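Local atomic coordinates of malonyl coenzyme A-acyl carrier protein transacylase (Helicobacter pylori, PDB entry 2H1Y), a protein that probably transfers the malonyl group of malonyl-CoA to holo-acyl carrier protein, releasing free coenzyme A. Residues Y71-I76 against H127-M132; M144-G149 against Q175-G180; I238-N243 against Q262-Q267. One frame throughout, in Å; residues are numbered along the deposited sequence.

In the fold
Contacts 1 and 2 are buried and each lies within one part of the fold, while contact 3, partly buried, joins the two parts. In contact 1 two antiparallel helices of the larger, mostly helical part meet through a glutamine-arginine bond, a tyrosine-histidine pair and a proline. Contact 2 is a pair of central strands in the smaller four-stranded sheet, joined by regular backbone bonds and aliphatic packing. In contact 3 a loop from the six-stranded sheet meets an irregular connection that also bonds to edge strand 165-172 of the smaller sheet; one backbone hydrogen bond crosses, with side-chain packing around it. The centres of contacts 2 and 3 are about 16 Å apart, those of 1 and 2 about 22 Å.

Contact 1: Y71-I76 against H127-M132; sequences YTQPAI and HQRGKM
R129 NH1 donates to Q73 OE1 in a 2.8 Å hydrogen bond, nearly straight at 168° and lying in the guanidinium plane. The two side chains cross at about a right angle, and the donor stands well above the plane of the Q73 carbonyl. R129 is extended from CG to NE, and this stretched chain passes the amide oxygen, with R129 CD only 3.2 Å from Q73 OE1. Q73 NE2 donates in turn to Q22 OE1, consistent with the way round the amide is modelled; glutamine suits the place because it can accept through one atom and donate through the other. Beside it, G130 has no side chain, and its CA comes within 3.8 Å of Q73 CD, where a CB would point toward the glutamine. The lack of a side chain is in keeping with the close approach of the helix axes, 7.5 Å, antiparallel at 154°. P74 follows, its ring carbon CG resting 4.1 Å from H127 CB; the helix is kinked at this proline, which has no N-H to give to the preceding turn. Beyond P74, H127 turns its CG anti to the backbone N, and its ring edge faces the Y71 ring in an offset T-shaped pair, planes at 73° and H127 CD2 3.7 Å from Y71 CE1. R129 NH2 also bonds to S104 OG, just before L105, which touches Q73 and R129. Helices 69-90 and 119-137 thus pack beside S104, probably the serine of the nucleophile elbow that in FabD relatives carries the acyl group.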
ATOM      1  N   TYR A  71     -11.277   4.372  -6.402  1.00 53.25           N
ATOM      2  CA  TYR A  71     -11.147   5.636  -5.671  1.00 52.54           C
ATOM      3  C   TYR A  71     -10.377   5.532  -4.363  1.00 51.28           C
ATOM      4  O   TYR A  71      -9.762   6.516  -3.903  1.00 51.13           O
ATOM      5  CB  TYR A  71     -12.495   6.364  -5.542  1.00 53.01           C
ATOM      6  CG  TYR A  71     -13.037   6.694  -6.914  1.00 54.37           C
ATOM      7  CD1 TYR A  71     -12.617   7.838  -7.596  1.00 54.75           C
ATOM      8  CD2 TYR A  71     -13.906   5.817  -7.570  1.00 55.83           C
ATOM      9  CE1 TYR A  71     -13.089   8.126  -8.874  1.00 54.79           C
ATOM     10  CE2 TYR A  71     -14.383   6.093  -8.847  1.00 54.84           C
ATOM     11  CZ  TYR A  71     -13.972   7.250  -9.490  1.00 54.98           C
ATOM     12  OH  TYR A  71     -14.455   7.527 -10.755  1.00 55.27           O
ATOM     13  N   THR A  72     -10.372   4.333  -3.793  1.00 49.89           N
ATOM     14  CA  THR A  72      -9.542   4.046  -2.631  1.00 48.77           C
ATOM     15  C   THR A  72      -8.046   4.200  -2.934  1.00 47.55           C
ATOM     16  O   THR A  72      -7.330   4.957  -2.245  1.00 46.72           O
ATOM     17  CB  THR A  72      -9.795   2.660  -2.153  1.00 48.56           C
ATOM     18  OG1 THR A  72     -11.186   2.526  -1.927  1.00 49.75           O
ATOM     19  CG2 THR A  72      -9.083   2.434  -0.854  1.00 49.94           C
ATOM     20  N   GLN A  73      -7.596   3.491  -3.975  1.00 45.90           N
ATOM     21  CA  GLN A  73      -6.186   3.489  -4.341  1.00 44.43           C
ATOM     22  C   GLN A  73      -5.618   4.927  -4.524  1.00 44.13           C
ATOM     23  O   GLN A  73      -4.616   5.269  -3.894  1.00 44.26           O
ATOM     24  CB  GLN A  73      -5.933   2.531  -5.510  1.00 43.94           C
ATOM     25  CG  GLN A  73      -6.303   1.067  -5.152  1.00 43.38           C
ATOM     26  CD  GLN A  73      -5.690   0.001  -6.081  1.00 43.44           C
ATOM     27  OE1 GLN A  73      -4.778   0.270  -6.860  1.00 40.49           O
ATOM     28  NE2 GLN A  73      -6.185  -1.220  -5.972  1.00 42.15           N
ATOM     29  N   PRO A  74      -6.275   5.789  -5.327  1.00 43.68           N
ATOM     30  CA  PRO A  74      -5.779   7.167  -5.403  1.00 43.45           C
ATOM     31  C   PRO A  74      -6.010   8.039  -4.169  1.00 43.15           C
ATOM     32  O   PRO A  74      -5.299   9.031  -3.992  1.00 43.60           O
ATOM     33  CB  PRO A  74      -6.518   7.746  -6.610  1.00 43.77           C
ATOM     34  CG  PRO A  74      -7.757   6.973  -6.699  1.00 43.78           C
ATOM     35  CD  PRO A  74      -7.422   5.582  -6.230  1.00 43.80           C
ATOM     36  N   ALA A  75      -6.960   7.690  -3.310  1.00 42.76           N
ATOM     37  CA  ALA A  75      -7.158   8.467  -2.081  1.00 42.14           C
ATOM     38  C   ALA A  75      -5.995   8.221  -1.123  1.00 41.99           C
ATOM     39  O   ALA A  75      -5.428   9.164  -0.541  1.00 41.60           O
ATOM     40  CB  ALA A  75      -8.463   8.095  -1.422  1.00 42.67           C
ATOM     41  N   ILE A  76      -5.637   6.943  -0.965  1.00 41.23           N
ATOM     42  CA  ILE A  76      -4.500   6.573  -0.128  1.00 40.49           C
ATOM     43  C   ILE A  76      -3.256   7.248  -0.713  1.00 40.83           C
ATOM     44  O   ILE A  76      -2.513   7.924   0.006  1.00 40.64           O
ATOM     45  CB  ILE A  76      -4.357   5.041  -0.002  1.00 40.09           C
ATOM     46  CG1 ILE A  76      -5.602   4.456   0.657  1.00 38.69           C
ATOM     47  CG2 ILE A  76      -3.114   4.675   0.792  1.00 39.36           C
ATOM     48  CD1 ILE A  76      -5.704   2.958   0.605  1.00 36.36           C
ATOM     49  N   HIS A 127      -5.868   5.258  -9.915  1.00 52.43           N
ATOM     50  CA  HIS A 127      -7.280   5.113 -10.248  1.00 52.31           C
ATOM     51  C   HIS A 127      -7.465   3.971 -11.245  1.00 52.35           C
ATOM     52  O   HIS A 127      -8.398   3.171 -11.132  1.00 52.73           O
ATOM     53  CB  HIS A 127      -7.820   6.422 -10.806  1.00 52.74           C
ATOM     54  CG  HIS A 127      -9.196   6.320 -11.398  1.00 53.92           C
ATOM     55  ND1 HIS A 127      -9.422   5.919 -12.697  1.00 54.90           N
ATOM     56  CD2 HIS A 127     -10.415   6.585 -10.874  1.00 55.57           C
ATOM     57  CE1 HIS A 127     -10.719   5.928 -12.946  1.00 55.16           C
ATOM     58  NE2 HIS A 127     -11.347   6.328 -11.855  1.00 55.28           N
ATOM     59  N   GLN A 128      -6.546   3.872 -12.198  1.00 52.10           N
ATOM     60  CA  GLN A 128      -6.618   2.847 -13.228  1.00 51.61           C
ATOM     61  C   GLN A 128      -6.357   1.451 -12.646  1.00 51.38           C
ATOM     62  O   GLN A 128      -7.095   0.496 -12.939  1.00 51.84           O
ATOM     63  CB  GLN A 128      -5.658   3.214 -14.373  1.00 51.99           C
ATOM     64  CG  GLN A 128      -6.059   2.801 -15.817  1.00 52.00           C
ATOM     65  CD  GLN A 128      -7.528   2.991 -16.203  1.00 51.17           C
ATOM     66  OE1 GLN A 128      -8.137   2.080 -16.755  1.00 52.32           O
ATOM     67  NE2 GLN A 128      -8.087   4.166 -15.942  1.00 50.51           N
ATOM     68  N   ARG A 129      -5.341   1.342 -11.790  1.00 50.81           N
ATOM     69  CA  ARG A 129      -5.001   0.080 -11.131  1.00 49.97           C
ATOM     70  C   ARG A 129      -6.208  -0.474 -10.393  1.00 50.96           C
ATOM     71  O   ARG A 129      -6.482  -1.670 -10.449  1.00 50.79           O
ATOM     72  CB  ARG A 129      -3.843   0.297 -10.157  1.00 50.10           C
ATOM     73  CG  ARG A 129      -3.232  -0.970  -9.518  1.00 48.85           C
ATOM     74  CD  ARG A 129      -2.195  -0.521  -8.485  1.00 48.00           C
ATOM     75  NE  ARG A 129      -1.517  -1.587  -7.753  1.00 44.09           N
ATOM     76  CZ  ARG A 129      -1.924  -2.110  -6.594  1.00 44.25           C
ATOM     77  NH1 ARG A 129      -3.047  -1.696  -6.003  1.00 41.66           N
ATOM     78  NH2 ARG A 129      -1.188  -3.058  -6.011  1.00 42.26           N
ATOM     79  N   GLY A 130      -6.943   0.406  -9.713  1.00 51.72           N
ATOM     80  CA  GLY A 130      -8.163   0.002  -9.015  1.00 52.28           C
ATOM     81  C   GLY A 130      -9.268  -0.412  -9.971  1.00 52.83           C
ATOM     82  O   GLY A 130     -10.001  -1.377  -9.715  1.00 52.89           O
ATOM     83  N   LYS A 131      -9.383   0.322 -11.076  1.00 53.06           N
ATOM     84  CA  LYS A 131     -10.431   0.079 -12.054  1.00 53.30           C
ATOM     85  C   LYS A 131     -10.188  -1.262 -12.722  1.00 53.07           C
ATOM     86  O   LYS A 131     -11.115  -2.079 -12.872  1.00 53.26           O
ATOM     87  CB  LYS A 131     -10.429   1.195 -13.090  1.00 53.90           C
ATOM     88  CG  LYS A 131     -11.725   1.375 -13.806  1.00 55.75           C
ATOM     89  CD  LYS A 131     -11.680   2.584 -14.746  1.00 58.75           C
ATOM     90  CE  LYS A 131     -13.097   2.979 -15.176  1.00 60.11           C
ATOM     91  NZ  LYS A 131     -13.917   1.768 -15.532  1.00 60.59           N
ATOM     92  N   MET A 132      -8.932  -1.503 -13.087  1.00 52.55           N
ATOM     93  CA  MET A 132      -8.562  -2.748 -13.748  1.00 52.24           C
ATOM     94  C   MET A 132      -8.665  -3.975 -12.833  1.00 51.96           C
ATOM     95  O   MET A 132      -9.025  -5.066 -13.273  1.00 51.39           O
ATOM     96  CB  MET A 132      -7.185  -2.631 -14.376  1.00 52.05           C
ATOM     97  CG  MET A 132      -7.108  -1.596 -15.475  1.00 51.54           C
ATOM     98  SD  MET A 132      -5.418  -1.420 -16.049  1.00 52.55           S
ATOM     99  CE  MET A 132      -5.594  -0.190 -17.352  1.00 52.55           C
TER

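Contact 2: M144-G149 against Q175-G180; sequences MMVVLG and QVVLAG
The two central strands of a ferredoxin-like subdomain meet here: strands 142-148 and 175-179 lie side by side in an antiparallel sheet whose order, 165-172, 175-179, 142-148, 199-202, is that of the βαββαβ fold. M145 with L178 and V147 with V176 are hydrogen-bonded pairs, each tied by two backbone bonds; M145 N to L178 O measures 2.8 Å and V176 N to V147 O 3.1 Å. Between and beyond them come the non-hydrogen-bonded pairs M144-A179, V146-V177 and L148-Q175. There the closer CA atoms, 4.4 Å apart for V146 and V177, bring CA-H groups toward carbonyls, as where M144 CA lies 3.2 Å from L178 O.

The side chains sort by face. M145, V147, V176 and L178 share one, against helix 189-195, whose L192 touches both M145 and V147; beta-branched valine suits an extended strand, and the flexible methionine can adapt its chain to L192 and E189. Here L178 CD1 serves two neighbours, touching V147 CG2 and M145 CE at 3.7 Å each. On the other face the M144 chain, bent at chi3 (86°), crosses V177 at about a right angle and sets its CE 3.6 Å from V177 CG1, while the small A179 leaves room for M144 CG. Farther along, the aliphatic part of Q175 does the packing, its amide OE1 bonding to N171 ND2: Q175 CG sits 3.8 Å from V146 CG1 and 4.0 Å from L148 CD1.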
ATOM      1  N   MET A 144     -11.151 -11.378  -0.767  1.00 52.90           N
ATOM      2  CA  MET A 144      -9.961 -11.630   0.032  1.00 51.72           C
ATOM      3  C   MET A 144     -10.318 -11.921   1.500  1.00 50.93           C
ATOM      4  O   MET A 144     -11.320 -11.412   2.026  1.00 51.02           O
ATOM      5  CB  MET A 144      -8.972 -10.480  -0.137  1.00 51.56           C
ATOM      6  CG  MET A 144      -8.194 -10.604  -1.452  1.00 50.86           C
ATOM      7  SD  MET A 144      -7.245  -9.165  -1.903  1.00 52.32           S
ATOM      8  CE  MET A 144      -5.712  -9.419  -1.029  1.00 50.49           C
ATOM      9  N   MET A 145      -9.521 -12.758   2.155  1.00 49.74           N
ATOM     10  CA  MET A 145      -9.886 -13.252   3.471  1.00 48.94           C
ATOM     11  C   MET A 145      -8.704 -13.275   4.432  1.00 48.49           C
ATOM     12  O   MET A 145      -7.748 -14.039   4.239  1.00 48.43           O
ATOM     13  CB  MET A 145     -10.506 -14.652   3.328  1.00 48.93           C
ATOM     14  CG  MET A 145     -10.815 -15.371   4.632  1.00 48.56           C
ATOM     15  SD  MET A 145     -11.584 -16.995   4.394  1.00 49.39           S
ATOM     16  CE  MET A 145     -10.177 -17.992   3.906  1.00 47.58           C
ATOM     17  N   VAL A 146      -8.780 -12.468   5.484  1.00 47.69           N
ATOM     18  CA  VAL A 146      -7.714 -12.453   6.501  1.00 47.21           C
ATOM     19  C   VAL A 146      -7.787 -13.707   7.381  1.00 47.02           C
ATOM     20  O   VAL A 146      -8.822 -14.003   7.960  1.00 47.16           O
ATOM     21  CB  VAL A 146      -7.750 -11.167   7.397  1.00 46.92           C
ATOM     22  CG1 VAL A 146      -6.539 -11.096   8.269  1.00 47.53           C
ATOM     23  CG2 VAL A 146      -7.773  -9.924   6.576  1.00 46.36           C
ATOM     24  N   VAL A 147      -6.686 -14.441   7.472  1.00 47.27           N
ATOM     25  CA  VAL A 147      -6.557 -15.538   8.426  1.00 47.22           C
ATOM     26  C   VAL A 147      -5.549 -15.150   9.512  1.00 47.77           C
ATOM     27  O   VAL A 147      -4.560 -14.510   9.235  1.00 47.17           O
ATOM     28  CB  VAL A 147      -6.111 -16.865   7.748  1.00 47.43           C
ATOM     29  CG1 VAL A 147      -6.301 -18.041   8.697  1.00 45.89           C
ATOM     30  CG2 VAL A 147      -6.887 -17.126   6.463  1.00 47.27           C
ATOM     31  N   LEU A 148      -5.802 -15.552  10.752  1.00 49.51           N
ATOM     32  CA  LEU A 148      -4.922 -15.200  11.861  1.00 50.79           C
ATOM     33  C   LEU A 148      -4.479 -16.423  12.638  1.00 51.11           C
ATOM     34  O   LEU A 148      -5.300 -17.192  13.122  1.00 50.81           O
ATOM     35  CB  LEU A 148      -5.640 -14.243  12.804  1.00 51.32           C
ATOM     36  CG  LEU A 148      -4.861 -13.006  13.238  1.00 52.76           C
ATOM     37  CD1 LEU A 148      -5.438 -11.763  12.509  1.00 53.94           C
ATOM     38  CD2 LEU A 148      -4.968 -12.851  14.757  1.00 54.03           C
ATOM     39  N   GLY A 149      -3.173 -16.605  12.748  1.00 51.91           N
ATOM     40  CA  GLY A 149      -2.631 -17.661  13.587  1.00 53.13           C
ATOM     41  C   GLY A 149      -2.266 -18.986  12.942  1.00 54.09           C
ATOM     42  O   GLY A 149      -1.809 -19.900  13.636  1.00 54.80           O
ATOM     43  N   GLN A 175      -0.287 -13.386  10.270  1.00 50.25           N
ATOM     44  CA  GLN A 175      -1.414 -12.806   9.553  1.00 49.76           C
ATOM     45  C   GLN A 175      -1.230 -13.008   8.052  1.00 48.24           C
ATOM     46  O   GLN A 175      -0.277 -12.500   7.465  1.00 48.05           O
ATOM     47  CB  GLN A 175      -1.572 -11.315   9.873  1.00 50.12           C
ATOM     48  CG  GLN A 175      -2.947 -10.783   9.486  1.00 51.92           C
ATOM     49  CD  GLN A 175      -2.953  -9.302   9.169  1.00 52.98           C
ATOM     50  OE1 GLN A 175      -2.860  -8.901   7.992  1.00 51.63           O
ATOM     51  NE2 GLN A 175      -3.072  -8.475  10.211  1.00 51.61           N
ATOM     52  N   VAL A 176      -2.142 -13.757   7.445  1.00 47.00           N
ATOM     53  CA  VAL A 176      -2.061 -14.085   6.027  1.00 46.47           C
ATOM     54  C   VAL A 176      -3.384 -13.796   5.325  1.00 46.06           C
ATOM     55  O   VAL A 176      -4.446 -14.219   5.763  1.00 46.15           O
ATOM     56  CB  VAL A 176      -1.571 -15.557   5.809  1.00 46.68           C
ATOM     57  CG1 VAL A 176      -1.618 -15.974   4.355  1.00 45.19           C
ATOM     58  CG2 VAL A 176      -0.124 -15.731   6.359  1.00 47.25           C
ATOM     59  N   VAL A 177      -3.311 -13.049   4.237  1.00 45.63           N
ATOM     60  CA  VAL A 177      -4.500 -12.742   3.464  1.00 44.87           C
ATOM     61  C   VAL A 177      -4.565 -13.684   2.272  1.00 44.91           C
ATOM     62  O   VAL A 177      -3.590 -13.831   1.544  1.00 44.86           O
ATOM     63  CB  VAL A 177      -4.511 -11.270   3.025  1.00 44.79           C
ATOM     64  CG1 VAL A 177      -5.787 -10.948   2.247  1.00 44.75           C
ATOM     65  CG2 VAL A 177      -4.407 -10.371   4.243  1.00 43.17           C
ATOM     66  N   LEU A 178      -5.709 -14.343   2.106  1.00 44.96           N
ATOM     67  CA  LEU A 178      -5.927 -15.263   0.999  1.00 44.97           C
ATOM     68  C   LEU A 178      -6.819 -14.617  -0.044  1.00 45.21           C
ATOM     69  O   LEU A 178      -7.627 -13.750   0.290  1.00 45.19           O
ATOM     70  CB  LEU A 178      -6.514 -16.591   1.471  1.00 44.33           C
ATOM     71  CG  LEU A 178      -5.786 -17.336   2.602  1.00 44.65           C
ATOM     72  CD1 LEU A 178      -6.580 -18.568   3.029  1.00 42.23           C
ATOM     73  CD2 LEU A 178      -4.326 -17.688   2.310  1.00 44.11           C
ATOM     74  N   ALA A 179      -6.656 -15.011  -1.306  1.00 45.24           N
ATOM     75  CA  ALA A 179      -7.484 -14.444  -2.366  1.00 45.95           C
ATOM     76  C   ALA A 179      -8.156 -15.551  -3.152  1.00 46.90           C
ATOM     77  O   ALA A 179      -7.647 -16.664  -3.220  1.00 46.71           O
ATOM     78  CB  ALA A 179      -6.669 -13.565  -3.268  1.00 45.06           C
ATOM     79  N   GLY A 180      -9.311 -15.248  -3.736  1.00 48.45           N
ATOM     80  CA  GLY A 180      -9.993 -16.228  -4.566  1.00 49.82           C
ATOM     81  C   GLY A 180     -11.492 -16.090  -4.722  1.00 51.05           C
ATOM     82  O   GLY A 180     -12.062 -15.005  -4.538  1.00 50.82           O
TER

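Contact 3: I238-N243 against Q262-Q267; sequences ISNATN and QPVRYQ
The side chain of N240 lies alongside V264, the two pointing the same way, with N240 CG 3.7 Å from the V264 CG1 methyl. Both residues are buried, and the beta-branched valine sets this methyl against N240 CB as well as CG. Next to this overlap the backbones join: R265 N donates to N240 O at 3.1 Å, with an N-H...O angle of 156°. The carbonyl oxygen of P263, P263 O, comes within 3.3 Å of that same N240 O, an approach of two acceptors that brings no bond. R265 occupies the N-cap position of helix 266-271.

The loop 239-243 leaves strand 236-238 of the six-stranded sheet and is shaped by an ST motif, in which S239 OG accepts from T242 N at 3.0 Å and, weakly, from A241 N. S239 O takes N243 N at 2.8 Å, and N243 then adopts left-handed backbone angles, a conformation asparagine tolerates well. Facing this turn, V264 makes backbone bonds to A168 and F170 of strand 165-172, so residues 262-267 link the loop to the edge strand of the smaller sheet.

A long, flexible arginine is suited to reach back over the loop. R265 is bent at chi2 and again at chi3 (-86°), and one face of its guanidinium covers N243 CB, 3.7 Å from R265 NH2 and offset toward the rim. A241 O lies at the edge of the group, a long 3.8 Å from R265 NE, while NH1 forms a salt bridge with D268 OD2. At the other end, A241 CB meets Q262 CB at 4.3 Å.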
ATOM      1  N   ILE A 238      11.685  -1.240  -2.128  1.00 47.33           N
ATOM      2  CA  ILE A 238      11.713  -2.681  -1.939  1.00 47.67           C
ATOM      3  C   ILE A 238      10.467  -3.327  -2.548  1.00 47.89           C
ATOM      4  O   ILE A 238       9.336  -2.947  -2.233  1.00 48.23           O
ATOM      5  CB  ILE A 238      11.836  -3.052  -0.442  1.00 47.55           C
ATOM      6  CG1 ILE A 238      12.802  -2.110   0.282  1.00 48.74           C
ATOM      7  CG2 ILE A 238      12.265  -4.492  -0.271  1.00 47.56           C
ATOM      8  CD1 ILE A 238      14.270  -2.217  -0.139  1.00 49.74           C
ATOM      9  N   SER A 239      10.674  -4.300  -3.431  1.00 48.05           N
ATOM     10  CA  SER A 239       9.572  -4.931  -4.137  1.00 47.85           C
ATOM     11  C   SER A 239       8.779  -5.895  -3.238  1.00 47.78           C
ATOM     12  O   SER A 239       9.350  -6.822  -2.664  1.00 47.69           O
ATOM     13  CB  SER A 239      10.116  -5.662  -5.371  1.00 48.05           C
ATOM     14  OG  SER A 239       9.222  -6.674  -5.833  1.00 48.73           O
ATOM     15  N   ASN A 240       7.470  -5.691  -3.126  1.00 47.29           N
ATOM     16  CA  ASN A 240       6.617  -6.697  -2.490  1.00 47.27           C
ATOM     17  C   ASN A 240       6.728  -8.038  -3.206  1.00 47.50           C
ATOM     18  O   ASN A 240       6.532  -9.092  -2.590  1.00 47.44           O
ATOM     19  CB  ASN A 240       5.142  -6.285  -2.481  1.00 47.35           C
ATOM     20  CG  ASN A 240       4.845  -5.083  -1.573  1.00 46.35           C
ATOM     21  OD1 ASN A 240       5.647  -4.686  -0.728  1.00 45.52           O
ATOM     22  ND2 ASN A 240       3.667  -4.520  -1.747  1.00 44.62           N
ATOM     23  N   ALA A 241       7.049  -8.003  -4.499  1.00 47.44           N
ATOM     24  CA  ALA A 241       7.073  -9.232  -5.298  1.00 47.86           C
ATOM     25  C   ALA A 241       8.324 -10.121  -5.078  1.00 48.21           C
ATOM     26  O   ALA A 241       8.192 -11.341  -4.900  1.00 47.84           O
ATOM     27  CB  ALA A 241       6.856  -8.920  -6.764  1.00 47.19           C
ATOM     28  N   THR A 242       9.514  -9.504  -5.045  1.00 48.76           N
ATOM     29  CA  THR A 242      10.788 -10.235  -4.930  1.00 49.24           C
ATOM     30  C   THR A 242      11.608  -9.915  -3.668  1.00 49.56           C
ATOM     31  O   THR A 242      12.650 -10.508  -3.427  1.00 49.66           O
ATOM     32  CB  THR A 242      11.726  -9.997  -6.180  1.00 49.50           C
ATOM     33  OG1 THR A 242      12.228  -8.649  -6.174  1.00 50.58           O
ATOM     34  CG2 THR A 242      11.022 -10.283  -7.492  1.00 48.28           C
ATOM     35  N   ASN A 243      11.176  -8.955  -2.875  1.00 50.27           N
ATOM     36  CA  ASN A 243      11.959  -8.554  -1.715  1.00 50.84           C
ATOM     37  C   ASN A 243      13.386  -8.139  -2.088  1.00 51.31           C
ATOM     38  O   ASN A 243      14.328  -8.351  -1.328  1.00 51.64           O
ATOM     39  CB  ASN A 243      11.937  -9.643  -0.621  1.00 50.59           C
ATOM     40  CG  ASN A 243      12.700  -9.233   0.641  1.00 50.45           C
ATOM     41  OD1 ASN A 243      13.211 -10.077   1.368  1.00 52.35           O
ATOM     42  ND2 ASN A 243      12.798  -7.938   0.886  1.00 49.79           N
ATOM     43  N   GLN A 262       1.533 -11.673  -7.692  1.00 46.45           N
ATOM     44  CA  GLN A 262       2.368 -12.331  -6.672  1.00 47.30           C
ATOM     45  C   GLN A 262       2.035 -11.889  -5.250  1.00 47.05           C
ATOM     46  O   GLN A 262       1.760 -10.707  -5.020  1.00 47.75           O
ATOM     47  CB  GLN A 262       3.863 -12.059  -6.915  1.00 47.79           C
ATOM     48  CG  GLN A 262       4.448 -12.628  -8.203  1.00 50.20           C
ATOM     49  CD  GLN A 262       3.933 -14.009  -8.514  1.00 53.71           C
ATOM     50  OE1 GLN A 262       3.160 -14.189  -9.463  1.00 57.82           O
ATOM     51  NE2 GLN A 262       4.322 -14.990  -7.705  1.00 53.86           N
ATOM     52  N   PRO A 263       2.134 -12.813  -4.282  1.00 46.58           N
ATOM     53  CA  PRO A 263       1.928 -12.473  -2.883  1.00 46.42           C
ATOM     54  C   PRO A 263       2.723 -11.237  -2.475  1.00 46.38           C
ATOM     55  O   PRO A 263       3.902 -11.091  -2.844  1.00 46.34           O
ATOM     56  CB  PRO A 263       2.487 -13.687  -2.147  1.00 46.60           C
ATOM     57  CG  PRO A 263       2.268 -14.809  -3.081  1.00 46.88           C
ATOM     58  CD  PRO A 263       2.488 -14.234  -4.450  1.00 46.73           C
ATOM     59  N   VAL A 264       2.066 -10.343  -1.739  1.00 45.54           N
ATOM     60  CA  VAL A 264       2.745  -9.214  -1.131  1.00 44.32           C
ATOM     61  C   VAL A 264       3.542  -9.803   0.017  1.00 44.02           C
ATOM     62  O   VAL A 264       2.973 -10.333   0.977  1.00 43.96           O
ATOM     63  CB  VAL A 264       1.733  -8.153  -0.640  1.00 44.41           C
ATOM     64  CG1 VAL A 264       2.407  -7.091   0.267  1.00 43.62           C
ATOM     65  CG2 VAL A 264       1.031  -7.522  -1.820  1.00 42.33           C
ATOM     66  N   ARG A 265       4.862  -9.743  -0.096  1.00 43.46           N
ATOM     67  CA  ARG A 265       5.736 -10.339   0.915  1.00 43.29           C
ATOM     68  C   ARG A 265       6.205  -9.314   1.923  1.00 42.88           C
ATOM     69  O   ARG A 265       7.413  -9.102   2.108  1.00 42.93           O
ATOM     70  CB  ARG A 265       6.939 -11.010   0.256  1.00 43.62           C
ATOM     71  CG  ARG A 265       6.600 -12.184  -0.621  1.00 44.89           C
ATOM     72  CD  ARG A 265       7.690 -13.206  -0.513  1.00 49.64           C
ATOM     73  NE  ARG A 265       8.767 -12.919  -1.452  1.00 53.23           N
ATOM     74  CZ  ARG A 265      10.052 -13.198  -1.241  1.00 54.90           C
ATOM     75  NH1 ARG A 265      10.439 -13.756  -0.101  1.00 54.93           N
ATOM     76  NH2 ARG A 265      10.951 -12.904  -2.176  1.00 54.38           N
ATOM     77  N   TYR A 266       5.245  -8.685   2.590  1.00 42.36           N
ATOM     78  CA  TYR A 266       5.541  -7.556   3.461  1.00 41.91           C
ATOM     79  C   TYR A 266       6.469  -7.929   4.632  1.00 42.55           C
ATOM     80  O   TYR A 266       7.399  -7.172   4.963  1.00 42.69           O
ATOM     81  CB  TYR A 266       4.255  -6.864   3.943  1.00 41.04           C
ATOM     82  CG  TYR A 266       4.566  -5.645   4.751  1.00 39.75           C
ATOM     83  CD1 TYR A 266       4.891  -4.441   4.138  1.00 38.40           C
ATOM     84  CD2 TYR A 266       4.599  -5.707   6.138  1.00 40.24           C
ATOM     85  CE1 TYR A 266       5.215  -3.321   4.908  1.00 39.86           C
ATOM     86  CE2 TYR A 266       4.925  -4.590   6.918  1.00 39.65           C
ATOM     87  CZ  TYR A 266       5.227  -3.407   6.298  1.00 38.98           C
ATOM     88  OH  TYR A 266       5.553  -2.315   7.069  1.00 40.01           O
ATOM     89  N   GLN A 267       6.207  -9.088   5.240  1.00 42.91           N
ATOM     90  CA  GLN A 267       7.093  -9.695   6.247  1.00 43.94           C
ATOM     91  C   GLN A 267       8.575  -9.816   5.830  1.00 43.91           C
ATOM     92  O   GLN A 267       9.462  -9.278   6.501  1.00 43.88           O
ATOM     93  CB  GLN A 267       6.570 -11.072   6.637  1.00 43.98           C
ATOM     94  CG  GLN A 267       7.551 -11.864   7.454  1.00 45.47           C
ATOM     95  CD  GLN A 267       6.871 -12.916   8.284  1.00 47.25           C
ATOM     96  OE1 GLN A 267       6.205 -13.815   7.762  1.00 47.62           O
ATOM     97  NE2 GLN A 267       7.030 -12.813   9.587  1.00 48.49           N
TER